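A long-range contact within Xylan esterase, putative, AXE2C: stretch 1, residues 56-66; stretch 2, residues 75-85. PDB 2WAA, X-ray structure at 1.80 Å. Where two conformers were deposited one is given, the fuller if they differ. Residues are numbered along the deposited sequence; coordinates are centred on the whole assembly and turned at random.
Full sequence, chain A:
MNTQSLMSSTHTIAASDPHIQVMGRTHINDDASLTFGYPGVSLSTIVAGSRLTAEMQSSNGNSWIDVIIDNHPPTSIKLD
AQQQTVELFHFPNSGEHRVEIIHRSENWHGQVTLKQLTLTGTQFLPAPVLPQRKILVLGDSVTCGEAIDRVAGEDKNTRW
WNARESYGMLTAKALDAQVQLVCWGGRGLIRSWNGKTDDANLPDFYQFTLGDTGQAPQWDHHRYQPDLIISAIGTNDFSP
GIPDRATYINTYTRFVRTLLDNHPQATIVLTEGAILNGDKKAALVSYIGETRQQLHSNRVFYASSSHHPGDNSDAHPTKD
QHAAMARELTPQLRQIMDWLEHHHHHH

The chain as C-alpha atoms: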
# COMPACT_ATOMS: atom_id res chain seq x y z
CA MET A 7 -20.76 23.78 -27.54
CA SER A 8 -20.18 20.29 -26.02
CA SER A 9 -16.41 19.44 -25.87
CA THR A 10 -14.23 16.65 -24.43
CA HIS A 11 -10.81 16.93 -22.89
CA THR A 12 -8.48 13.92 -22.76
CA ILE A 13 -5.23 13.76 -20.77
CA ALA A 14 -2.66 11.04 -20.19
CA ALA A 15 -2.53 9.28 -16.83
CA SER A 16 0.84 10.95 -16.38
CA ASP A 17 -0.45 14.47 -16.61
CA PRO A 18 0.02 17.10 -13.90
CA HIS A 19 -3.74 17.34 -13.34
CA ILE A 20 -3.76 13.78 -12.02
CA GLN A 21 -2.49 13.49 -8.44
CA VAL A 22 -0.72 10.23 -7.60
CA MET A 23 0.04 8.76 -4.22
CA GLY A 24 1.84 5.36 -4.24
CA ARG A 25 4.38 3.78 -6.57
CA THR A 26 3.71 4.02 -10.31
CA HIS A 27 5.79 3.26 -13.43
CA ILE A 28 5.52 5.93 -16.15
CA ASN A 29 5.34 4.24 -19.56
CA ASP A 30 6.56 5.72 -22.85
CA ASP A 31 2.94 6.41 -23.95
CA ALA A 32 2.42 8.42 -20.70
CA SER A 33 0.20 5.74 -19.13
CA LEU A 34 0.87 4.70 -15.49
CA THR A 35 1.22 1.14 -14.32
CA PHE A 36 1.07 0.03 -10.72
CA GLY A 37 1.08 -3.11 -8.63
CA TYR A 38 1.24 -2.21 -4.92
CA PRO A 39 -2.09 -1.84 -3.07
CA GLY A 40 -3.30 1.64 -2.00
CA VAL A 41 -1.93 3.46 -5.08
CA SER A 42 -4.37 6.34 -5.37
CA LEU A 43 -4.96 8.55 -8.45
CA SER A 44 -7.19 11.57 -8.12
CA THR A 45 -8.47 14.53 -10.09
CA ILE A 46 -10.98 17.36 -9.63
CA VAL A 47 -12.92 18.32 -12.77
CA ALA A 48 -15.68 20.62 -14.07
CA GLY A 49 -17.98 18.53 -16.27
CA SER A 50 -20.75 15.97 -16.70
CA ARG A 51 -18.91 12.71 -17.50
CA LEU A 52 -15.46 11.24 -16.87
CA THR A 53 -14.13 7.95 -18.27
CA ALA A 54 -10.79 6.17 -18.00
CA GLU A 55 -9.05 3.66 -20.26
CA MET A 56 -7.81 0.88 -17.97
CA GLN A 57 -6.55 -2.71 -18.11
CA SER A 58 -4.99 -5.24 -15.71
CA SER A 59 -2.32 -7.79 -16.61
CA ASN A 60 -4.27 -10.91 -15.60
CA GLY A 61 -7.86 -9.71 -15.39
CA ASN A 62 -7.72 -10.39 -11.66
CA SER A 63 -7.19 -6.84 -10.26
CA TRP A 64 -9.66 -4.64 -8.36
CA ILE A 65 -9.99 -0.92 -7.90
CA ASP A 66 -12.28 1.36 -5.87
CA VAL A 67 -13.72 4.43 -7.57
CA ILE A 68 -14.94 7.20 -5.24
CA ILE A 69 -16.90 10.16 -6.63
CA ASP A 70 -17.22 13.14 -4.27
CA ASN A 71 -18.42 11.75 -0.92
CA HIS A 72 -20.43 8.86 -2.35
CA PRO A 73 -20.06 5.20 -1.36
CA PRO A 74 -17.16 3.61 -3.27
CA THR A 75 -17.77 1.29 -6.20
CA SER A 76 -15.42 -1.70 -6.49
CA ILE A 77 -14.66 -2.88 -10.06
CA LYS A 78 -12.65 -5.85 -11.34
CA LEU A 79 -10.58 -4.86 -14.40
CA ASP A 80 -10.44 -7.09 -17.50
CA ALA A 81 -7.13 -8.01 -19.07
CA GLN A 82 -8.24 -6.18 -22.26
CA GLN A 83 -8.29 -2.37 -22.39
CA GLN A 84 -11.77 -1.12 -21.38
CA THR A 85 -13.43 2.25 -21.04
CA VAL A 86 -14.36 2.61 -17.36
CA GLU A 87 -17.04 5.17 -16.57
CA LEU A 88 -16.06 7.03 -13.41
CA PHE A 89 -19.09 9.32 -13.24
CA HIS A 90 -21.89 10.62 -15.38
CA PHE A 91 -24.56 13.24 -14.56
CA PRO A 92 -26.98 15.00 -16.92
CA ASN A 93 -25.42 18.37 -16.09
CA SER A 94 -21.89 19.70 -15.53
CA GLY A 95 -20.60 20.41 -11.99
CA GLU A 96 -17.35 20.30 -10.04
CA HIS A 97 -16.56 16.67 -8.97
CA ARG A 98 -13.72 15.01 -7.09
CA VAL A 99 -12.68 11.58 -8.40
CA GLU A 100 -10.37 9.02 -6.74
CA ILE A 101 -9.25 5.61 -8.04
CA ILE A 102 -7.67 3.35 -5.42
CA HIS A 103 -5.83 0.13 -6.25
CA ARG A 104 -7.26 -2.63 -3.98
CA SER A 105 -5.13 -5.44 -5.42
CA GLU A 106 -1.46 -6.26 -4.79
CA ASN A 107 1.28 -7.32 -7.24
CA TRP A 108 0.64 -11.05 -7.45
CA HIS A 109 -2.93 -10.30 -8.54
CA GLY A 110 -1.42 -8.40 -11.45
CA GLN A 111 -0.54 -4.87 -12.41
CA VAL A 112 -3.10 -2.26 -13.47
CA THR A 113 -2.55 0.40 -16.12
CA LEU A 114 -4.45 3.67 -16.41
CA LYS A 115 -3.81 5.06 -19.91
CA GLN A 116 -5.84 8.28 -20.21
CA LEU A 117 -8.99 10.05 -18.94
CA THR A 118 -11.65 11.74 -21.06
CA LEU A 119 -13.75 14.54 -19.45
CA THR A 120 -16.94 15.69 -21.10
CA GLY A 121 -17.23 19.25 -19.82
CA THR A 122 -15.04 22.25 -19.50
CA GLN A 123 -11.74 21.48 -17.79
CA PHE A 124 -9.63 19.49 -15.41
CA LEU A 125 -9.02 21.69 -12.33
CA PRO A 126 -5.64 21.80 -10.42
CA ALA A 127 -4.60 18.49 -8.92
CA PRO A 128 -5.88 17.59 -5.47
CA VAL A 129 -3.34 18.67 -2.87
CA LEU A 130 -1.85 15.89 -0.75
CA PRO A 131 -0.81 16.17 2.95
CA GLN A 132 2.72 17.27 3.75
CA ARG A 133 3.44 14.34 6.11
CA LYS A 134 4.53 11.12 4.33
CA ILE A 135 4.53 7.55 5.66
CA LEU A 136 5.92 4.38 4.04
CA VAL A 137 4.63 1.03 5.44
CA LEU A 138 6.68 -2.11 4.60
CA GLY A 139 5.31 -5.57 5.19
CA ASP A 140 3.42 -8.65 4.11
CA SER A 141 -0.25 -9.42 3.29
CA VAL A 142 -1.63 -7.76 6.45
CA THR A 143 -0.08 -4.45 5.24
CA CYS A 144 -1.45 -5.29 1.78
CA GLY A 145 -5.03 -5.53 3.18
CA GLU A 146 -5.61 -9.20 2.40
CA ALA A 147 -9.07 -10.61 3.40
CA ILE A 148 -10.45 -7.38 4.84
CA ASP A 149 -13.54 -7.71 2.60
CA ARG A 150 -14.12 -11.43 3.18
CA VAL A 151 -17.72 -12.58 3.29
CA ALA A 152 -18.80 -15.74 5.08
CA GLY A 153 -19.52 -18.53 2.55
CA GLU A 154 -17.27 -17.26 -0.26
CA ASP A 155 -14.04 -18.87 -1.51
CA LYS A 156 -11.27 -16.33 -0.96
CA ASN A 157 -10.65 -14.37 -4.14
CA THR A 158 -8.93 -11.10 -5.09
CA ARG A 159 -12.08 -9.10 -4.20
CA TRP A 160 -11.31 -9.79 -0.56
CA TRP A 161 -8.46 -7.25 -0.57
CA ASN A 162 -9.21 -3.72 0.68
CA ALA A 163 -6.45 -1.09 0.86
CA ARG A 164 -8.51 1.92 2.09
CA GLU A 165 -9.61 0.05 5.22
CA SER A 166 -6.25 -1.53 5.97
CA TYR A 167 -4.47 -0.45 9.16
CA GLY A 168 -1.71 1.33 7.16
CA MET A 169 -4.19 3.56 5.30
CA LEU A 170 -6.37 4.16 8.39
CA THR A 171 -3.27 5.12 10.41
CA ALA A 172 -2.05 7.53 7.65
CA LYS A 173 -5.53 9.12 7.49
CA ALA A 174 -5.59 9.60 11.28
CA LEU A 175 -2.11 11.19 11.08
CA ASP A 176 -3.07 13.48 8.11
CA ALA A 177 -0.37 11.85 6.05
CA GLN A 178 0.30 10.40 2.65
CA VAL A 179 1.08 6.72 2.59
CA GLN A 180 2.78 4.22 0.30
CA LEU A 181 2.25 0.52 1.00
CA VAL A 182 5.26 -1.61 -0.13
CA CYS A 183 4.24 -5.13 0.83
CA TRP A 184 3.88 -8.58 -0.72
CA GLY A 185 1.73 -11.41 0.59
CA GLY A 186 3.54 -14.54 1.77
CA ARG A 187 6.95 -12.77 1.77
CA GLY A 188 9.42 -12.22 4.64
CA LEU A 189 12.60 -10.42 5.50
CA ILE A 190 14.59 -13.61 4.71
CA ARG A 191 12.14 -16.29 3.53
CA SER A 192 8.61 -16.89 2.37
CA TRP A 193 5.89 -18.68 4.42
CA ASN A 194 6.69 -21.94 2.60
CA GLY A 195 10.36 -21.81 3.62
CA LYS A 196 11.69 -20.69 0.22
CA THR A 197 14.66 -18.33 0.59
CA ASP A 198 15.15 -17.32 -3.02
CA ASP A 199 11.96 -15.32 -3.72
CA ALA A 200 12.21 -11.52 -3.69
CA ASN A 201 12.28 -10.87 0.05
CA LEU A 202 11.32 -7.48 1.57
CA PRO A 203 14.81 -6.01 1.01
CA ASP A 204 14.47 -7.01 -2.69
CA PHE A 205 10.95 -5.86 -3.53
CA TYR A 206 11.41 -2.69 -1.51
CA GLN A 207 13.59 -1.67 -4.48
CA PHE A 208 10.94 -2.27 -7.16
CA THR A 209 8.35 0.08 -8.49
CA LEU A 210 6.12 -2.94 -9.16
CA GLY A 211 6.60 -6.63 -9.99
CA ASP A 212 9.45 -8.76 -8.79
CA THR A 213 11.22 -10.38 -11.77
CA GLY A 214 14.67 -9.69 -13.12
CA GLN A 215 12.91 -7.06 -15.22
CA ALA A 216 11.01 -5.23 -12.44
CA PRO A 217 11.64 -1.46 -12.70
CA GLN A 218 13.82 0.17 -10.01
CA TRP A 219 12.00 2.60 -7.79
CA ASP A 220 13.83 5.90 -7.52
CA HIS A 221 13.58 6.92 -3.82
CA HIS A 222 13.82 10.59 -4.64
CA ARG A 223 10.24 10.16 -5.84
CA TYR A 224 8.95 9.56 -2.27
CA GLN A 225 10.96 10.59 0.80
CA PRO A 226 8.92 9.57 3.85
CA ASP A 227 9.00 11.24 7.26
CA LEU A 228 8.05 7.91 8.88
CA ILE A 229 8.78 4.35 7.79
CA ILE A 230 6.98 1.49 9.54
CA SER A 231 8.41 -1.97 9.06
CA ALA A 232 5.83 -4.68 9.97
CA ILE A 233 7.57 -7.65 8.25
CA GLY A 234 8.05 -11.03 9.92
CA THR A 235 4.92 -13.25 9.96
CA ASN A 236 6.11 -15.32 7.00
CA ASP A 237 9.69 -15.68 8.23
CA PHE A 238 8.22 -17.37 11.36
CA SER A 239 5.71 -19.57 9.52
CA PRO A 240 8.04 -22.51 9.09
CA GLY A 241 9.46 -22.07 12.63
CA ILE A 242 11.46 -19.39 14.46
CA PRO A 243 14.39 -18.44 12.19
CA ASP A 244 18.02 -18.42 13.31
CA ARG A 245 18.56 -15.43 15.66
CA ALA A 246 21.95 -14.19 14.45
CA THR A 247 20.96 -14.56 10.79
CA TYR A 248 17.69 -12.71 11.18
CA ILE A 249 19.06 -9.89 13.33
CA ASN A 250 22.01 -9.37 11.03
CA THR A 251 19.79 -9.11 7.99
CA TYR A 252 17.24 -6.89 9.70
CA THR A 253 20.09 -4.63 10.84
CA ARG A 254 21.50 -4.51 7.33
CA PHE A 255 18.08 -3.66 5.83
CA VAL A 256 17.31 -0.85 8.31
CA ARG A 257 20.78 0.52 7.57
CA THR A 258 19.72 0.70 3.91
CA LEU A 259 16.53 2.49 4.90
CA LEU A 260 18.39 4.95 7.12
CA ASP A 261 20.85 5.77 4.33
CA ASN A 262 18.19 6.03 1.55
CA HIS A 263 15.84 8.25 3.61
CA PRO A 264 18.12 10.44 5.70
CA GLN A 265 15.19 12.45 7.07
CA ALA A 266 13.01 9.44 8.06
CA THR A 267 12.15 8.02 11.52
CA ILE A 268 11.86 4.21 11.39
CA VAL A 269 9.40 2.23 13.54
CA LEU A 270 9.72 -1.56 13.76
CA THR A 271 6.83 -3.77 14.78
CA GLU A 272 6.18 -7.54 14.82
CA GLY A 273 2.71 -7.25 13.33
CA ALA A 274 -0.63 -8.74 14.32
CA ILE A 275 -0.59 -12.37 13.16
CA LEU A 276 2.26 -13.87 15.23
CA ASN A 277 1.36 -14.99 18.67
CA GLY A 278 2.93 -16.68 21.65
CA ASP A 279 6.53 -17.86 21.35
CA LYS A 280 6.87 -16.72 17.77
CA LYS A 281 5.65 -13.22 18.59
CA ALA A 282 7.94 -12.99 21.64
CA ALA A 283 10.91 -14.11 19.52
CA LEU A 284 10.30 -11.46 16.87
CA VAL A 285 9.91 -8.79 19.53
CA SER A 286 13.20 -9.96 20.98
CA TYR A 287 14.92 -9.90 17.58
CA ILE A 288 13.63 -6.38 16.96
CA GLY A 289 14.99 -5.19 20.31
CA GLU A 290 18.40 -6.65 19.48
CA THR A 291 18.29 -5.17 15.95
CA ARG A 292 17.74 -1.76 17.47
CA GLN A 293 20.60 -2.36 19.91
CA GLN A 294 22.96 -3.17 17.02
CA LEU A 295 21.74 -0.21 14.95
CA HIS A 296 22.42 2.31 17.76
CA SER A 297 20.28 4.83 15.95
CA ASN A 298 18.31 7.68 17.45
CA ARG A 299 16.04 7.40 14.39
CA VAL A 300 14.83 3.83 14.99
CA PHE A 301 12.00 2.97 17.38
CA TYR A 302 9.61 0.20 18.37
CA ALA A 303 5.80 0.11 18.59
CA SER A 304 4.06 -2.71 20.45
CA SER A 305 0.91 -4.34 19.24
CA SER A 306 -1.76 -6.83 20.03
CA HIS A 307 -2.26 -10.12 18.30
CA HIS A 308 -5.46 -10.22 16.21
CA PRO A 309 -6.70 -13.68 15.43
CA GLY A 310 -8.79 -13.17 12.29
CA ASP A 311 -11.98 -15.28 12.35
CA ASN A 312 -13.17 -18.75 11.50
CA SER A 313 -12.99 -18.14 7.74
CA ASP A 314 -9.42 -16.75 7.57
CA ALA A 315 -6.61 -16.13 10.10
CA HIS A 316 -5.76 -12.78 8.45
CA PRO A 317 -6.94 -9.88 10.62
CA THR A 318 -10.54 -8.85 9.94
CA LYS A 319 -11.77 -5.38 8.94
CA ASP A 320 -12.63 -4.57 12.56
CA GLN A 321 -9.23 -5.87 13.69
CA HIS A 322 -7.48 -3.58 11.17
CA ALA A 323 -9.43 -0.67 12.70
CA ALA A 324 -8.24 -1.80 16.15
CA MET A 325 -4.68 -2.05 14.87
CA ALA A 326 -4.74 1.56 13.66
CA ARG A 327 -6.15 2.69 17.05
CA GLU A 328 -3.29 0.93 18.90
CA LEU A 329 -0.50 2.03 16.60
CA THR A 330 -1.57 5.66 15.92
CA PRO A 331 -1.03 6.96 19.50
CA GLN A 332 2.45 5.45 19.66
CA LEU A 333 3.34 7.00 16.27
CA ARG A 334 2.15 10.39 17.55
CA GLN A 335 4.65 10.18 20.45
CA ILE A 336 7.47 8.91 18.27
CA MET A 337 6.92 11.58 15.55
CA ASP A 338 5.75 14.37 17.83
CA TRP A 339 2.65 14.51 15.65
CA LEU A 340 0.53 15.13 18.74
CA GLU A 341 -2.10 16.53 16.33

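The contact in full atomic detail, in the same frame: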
# COMPACT_ATOMS: atom_id res chain seq x y z
N MET A 56 -8.57 1.66 -18.93
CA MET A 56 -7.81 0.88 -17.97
C MET A 56 -7.69 -0.56 -18.42
O MET A 56 -8.42 -1.00 -19.31
CB MET A 56 -8.47 0.92 -16.58
CG MET A 56 -8.75 2.34 -16.13
SD MET A 56 -9.27 2.42 -14.41
CE MET A 56 -7.69 2.16 -13.59
N GLN A 57 -6.76 -1.29 -17.81
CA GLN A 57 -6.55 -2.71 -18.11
C GLN A 57 -5.77 -3.30 -16.94
O GLN A 57 -5.04 -2.54 -16.28
CB GLN A 57 -5.77 -2.87 -19.44
CG GLN A 57 -4.44 -2.18 -19.50
CD GLN A 57 -3.64 -2.42 -20.83
OE1 GLN A 57 -4.12 -3.06 -21.78
NE2 GLN A 57 -2.43 -1.90 -20.88
N SER A 58 -5.87 -4.60 -16.69
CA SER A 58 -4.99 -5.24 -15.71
C SER A 58 -4.24 -6.38 -16.41
O SER A 58 -4.66 -6.82 -17.49
CB SER A 58 -5.77 -5.75 -14.51
OG SER A 58 -6.53 -6.90 -14.87
N SER A 59 -3.13 -6.85 -15.86
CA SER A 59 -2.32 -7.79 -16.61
C SER A 59 -2.94 -9.17 -16.69
O SER A 59 -2.71 -9.88 -17.70
CB SER A 59 -0.92 -7.92 -16.03
OG SER A 59 -1.05 -8.24 -14.67
N ASN A 60 -3.70 -9.56 -15.66
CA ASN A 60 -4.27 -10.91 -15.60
C ASN A 60 -5.77 -10.94 -15.45
O ASN A 60 -6.34 -12.01 -15.17
CB ASN A 60 -3.73 -11.70 -14.39
CG ASN A 60 -2.24 -11.81 -14.38
OD1 ASN A 60 -1.60 -12.13 -15.40
ND2 ASN A 60 -1.65 -11.58 -13.20
N GLY A 61 -6.42 -9.78 -15.51
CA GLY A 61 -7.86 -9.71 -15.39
C GLY A 61 -8.33 -10.10 -13.99
O GLY A 61 -9.47 -10.53 -13.80
N ASN A 62 -7.43 -9.95 -13.01
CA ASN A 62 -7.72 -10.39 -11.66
C ASN A 62 -7.48 -9.27 -10.64
O ASN A 62 -7.23 -9.54 -9.45
CB ASN A 62 -6.78 -11.59 -11.39
CG ASN A 62 -7.23 -12.45 -10.23
OD1 ASN A 62 -8.40 -12.46 -9.87
ND2 ASN A 62 -6.28 -13.24 -9.67
N SER A 63 -7.51 -8.02 -11.10
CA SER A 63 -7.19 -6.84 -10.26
C SER A 63 -8.43 -5.97 -9.96
O SER A 63 -9.29 -5.76 -10.82
CB SER A 63 -6.14 -5.95 -10.94
OG SER A 63 -4.98 -6.69 -11.30
N TRP A 64 -8.50 -5.44 -8.74
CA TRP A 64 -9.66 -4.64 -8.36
C TRP A 64 -9.24 -3.22 -8.02
O TRP A 64 -8.14 -2.97 -7.45
CB TRP A 64 -10.34 -5.23 -7.10
CG TRP A 64 -11.05 -6.57 -7.37
CD1 TRP A 64 -10.49 -7.83 -7.47
CD2 TRP A 64 -12.47 -6.76 -7.56
NE1 TRP A 64 -11.47 -8.77 -7.69
CE2 TRP A 64 -12.69 -8.14 -7.75
CE3 TRP A 64 -13.58 -5.88 -7.54
CZ2 TRP A 64 -13.97 -8.67 -7.96
CZ3 TRP A 64 -14.86 -6.40 -7.73
CH2 TRP A 64 -15.05 -7.79 -7.96
N ILE A 65 -10.14 -2.30 -8.33
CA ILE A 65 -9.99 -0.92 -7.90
C ILE A 65 -11.28 -0.46 -7.20
O ILE A 65 -12.36 -1.03 -7.41
CB ILE A 65 -9.71 0.00 -9.11
CG1 ILE A 65 -10.90 -0.05 -10.11
CG2 ILE A 65 -8.34 -0.38 -9.77
CD1 ILE A 65 -10.83 0.98 -11.23
N ASP A 66 -11.13 0.58 -6.36
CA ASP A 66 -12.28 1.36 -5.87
C ASP A 66 -12.33 2.69 -6.62
O ASP A 66 -11.30 3.27 -6.92
CB ASP A 66 -12.14 1.70 -4.37
CG ASP A 66 -12.56 0.52 -3.45
OD1 ASP A 66 -13.52 -0.20 -3.80
OD2 ASP A 66 -11.96 0.35 -2.37
N THR A 75 -17.32 2.37 -5.33
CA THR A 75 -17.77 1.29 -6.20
C THR A 75 -16.50 0.46 -6.44
O THR A 75 -15.47 1.02 -6.84
CB THR A 75 -18.34 1.83 -7.53
OG1 THR A 75 -19.51 2.61 -7.24
CG2 THR A 75 -18.73 0.67 -8.51
N SER A 76 -16.55 -0.83 -6.19
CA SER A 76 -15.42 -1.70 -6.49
C SER A 76 -15.61 -2.38 -7.85
O SER A 76 -16.69 -2.91 -8.12
CB SER A 76 -15.24 -2.78 -5.41
OG SER A 76 -15.25 -2.20 -4.11
N ILE A 77 -14.58 -2.36 -8.68
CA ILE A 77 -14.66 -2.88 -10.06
C ILE A 77 -13.48 -3.79 -10.34
O ILE A 77 -12.35 -3.46 -9.97
CB ILE A 77 -14.53 -1.67 -11.02
CG1 ILE A 77 -15.65 -0.67 -10.68
CG2 ILE A 77 -14.56 -2.13 -12.53
CD1 ILE A 77 -15.57 0.60 -11.62
N LYS A 78 -13.73 -4.93 -10.98
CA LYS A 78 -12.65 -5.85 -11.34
C LYS A 78 -12.26 -5.54 -12.79
O LYS A 78 -13.12 -5.42 -13.65
CB LYS A 78 -13.13 -7.30 -11.24
CG LYS A 78 -12.00 -8.35 -11.39
CD LYS A 78 -12.63 -9.75 -11.24
CE LYS A 78 -11.57 -10.82 -11.17
NZ LYS A 78 -12.35 -12.14 -10.97
N LEU A 79 -10.99 -5.31 -13.05
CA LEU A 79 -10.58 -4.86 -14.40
C LEU A 79 -10.20 -6.05 -15.30
O LEU A 79 -9.36 -6.88 -14.94
CB LEU A 79 -9.36 -3.91 -14.26
CG LEU A 79 -9.65 -2.57 -13.56
CD1 LEU A 79 -8.34 -1.81 -13.46
CD2 LEU A 79 -10.69 -1.75 -14.39
N ASP A 80 -10.77 -6.07 -16.49
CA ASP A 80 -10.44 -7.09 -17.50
C ASP A 80 -9.01 -6.95 -17.98
O ASP A 80 -8.43 -5.88 -17.92
CB ASP A 80 -11.36 -6.84 -18.70
CG ASP A 80 -11.56 -8.08 -19.57
OD1 ASP A 80 -12.52 -8.84 -19.28
OD2 ASP A 80 -10.80 -8.24 -20.56
N ALA A 81 -8.45 -8.05 -18.49
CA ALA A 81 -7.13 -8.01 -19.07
C ALA A 81 -7.09 -7.18 -20.38
O ALA A 81 -6.05 -6.70 -20.78
CB ALA A 81 -6.62 -9.45 -19.31
N GLN A 82 -8.22 -7.00 -21.04
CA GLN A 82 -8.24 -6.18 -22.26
C GLN A 82 -8.48 -4.72 -21.85
O GLN A 82 -9.18 -4.48 -20.89
CB GLN A 82 -9.42 -6.57 -23.18
CG GLN A 82 -9.59 -8.06 -23.60
CD GLN A 82 -11.03 -8.34 -24.08
OE1 GLN A 82 -11.58 -7.61 -24.91
NE2 GLN A 82 -11.66 -9.38 -23.52
N GLN A 83 -7.97 -3.76 -22.62
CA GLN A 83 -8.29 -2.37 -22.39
C GLN A 83 -9.81 -2.19 -22.41
O GLN A 83 -10.51 -2.75 -23.27
CB GLN A 83 -7.66 -1.49 -23.48
CG GLN A 83 -7.73 -0.00 -23.14
CD GLN A 83 -7.10 0.86 -24.22
OE1 GLN A 83 -6.09 0.49 -24.80
NE2 GLN A 83 -7.69 2.04 -24.49
N GLN A 84 -10.33 -1.39 -21.47
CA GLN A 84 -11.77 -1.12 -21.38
C GLN A 84 -11.98 0.33 -20.95
O GLN A 84 -11.22 0.88 -20.16
CB GLN A 84 -12.39 -2.07 -20.32
CG GLN A 84 -11.90 -1.77 -18.86
CD GLN A 84 -11.39 -3.04 -18.12
OE1 GLN A 84 -12.17 -3.73 -17.41
NE2 GLN A 84 -10.09 -3.36 -18.31
N THR A 85 -13.01 0.96 -21.51
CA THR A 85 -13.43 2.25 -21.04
C THR A 85 -14.21 2.07 -19.73
O THR A 85 -15.25 1.39 -19.71
CB THR A 85 -14.38 2.90 -22.04
OG1 THR A 85 -13.73 2.94 -23.31
CG2 THR A 85 -14.74 4.33 -21.55
O HOH W 1 -3.57 -7.14 -20.20
O HOH W 2 -10.19 -13.69 -11.45
O HOH W 3 -12.00 -11.73 -7.88

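Paired β-strands fix where side chains begin, and rotamers then decide what those side chains can reach. In this antiparallel contact, Ile65 and Ile77 form a hydrogen-bonded pair, with Ile65 N to Ile77 O at 3.0 Å and Ile77 N to Ile65 O at 2.9 Å. The residues beside them, Trp64 and Lys78, put their side chains on the other face of the sheet. There the m rotamer of Trp64, with chi2 at 80°, lays the indole against its neighbour: Lys78 CB sits 3.5 Å from the centroid of the Trp64 six-membered ring, almost on the ring normal. Lys78 itself is extended, all four chi angles being t, so its methylenes run on past the indole and its NZ reaches two waters, one shared with Trp64 NE1 and the other with Asn62 OD1. On the same face Ser76, in rotamer m, donates from OG to Asp66 OD1 at 2.7 Å.

The opposite face carries an apolar cluster: Leu79 CD1 lies 4.0 Å from both Met56 CE and Ile65 CG2.

Elsewhere in the contact, side chains add to the backbone bonds. Ser58, rotamer p, donates from OG to Leu79 O at 2.8 Å. Gln84, its chi2 off-well at -130°, folds back so that NE2 donates to Met56 O (3.1 Å) and Asp80 O (3.0 Å), while OE1 accepts from Asp80 N (2.9 Å).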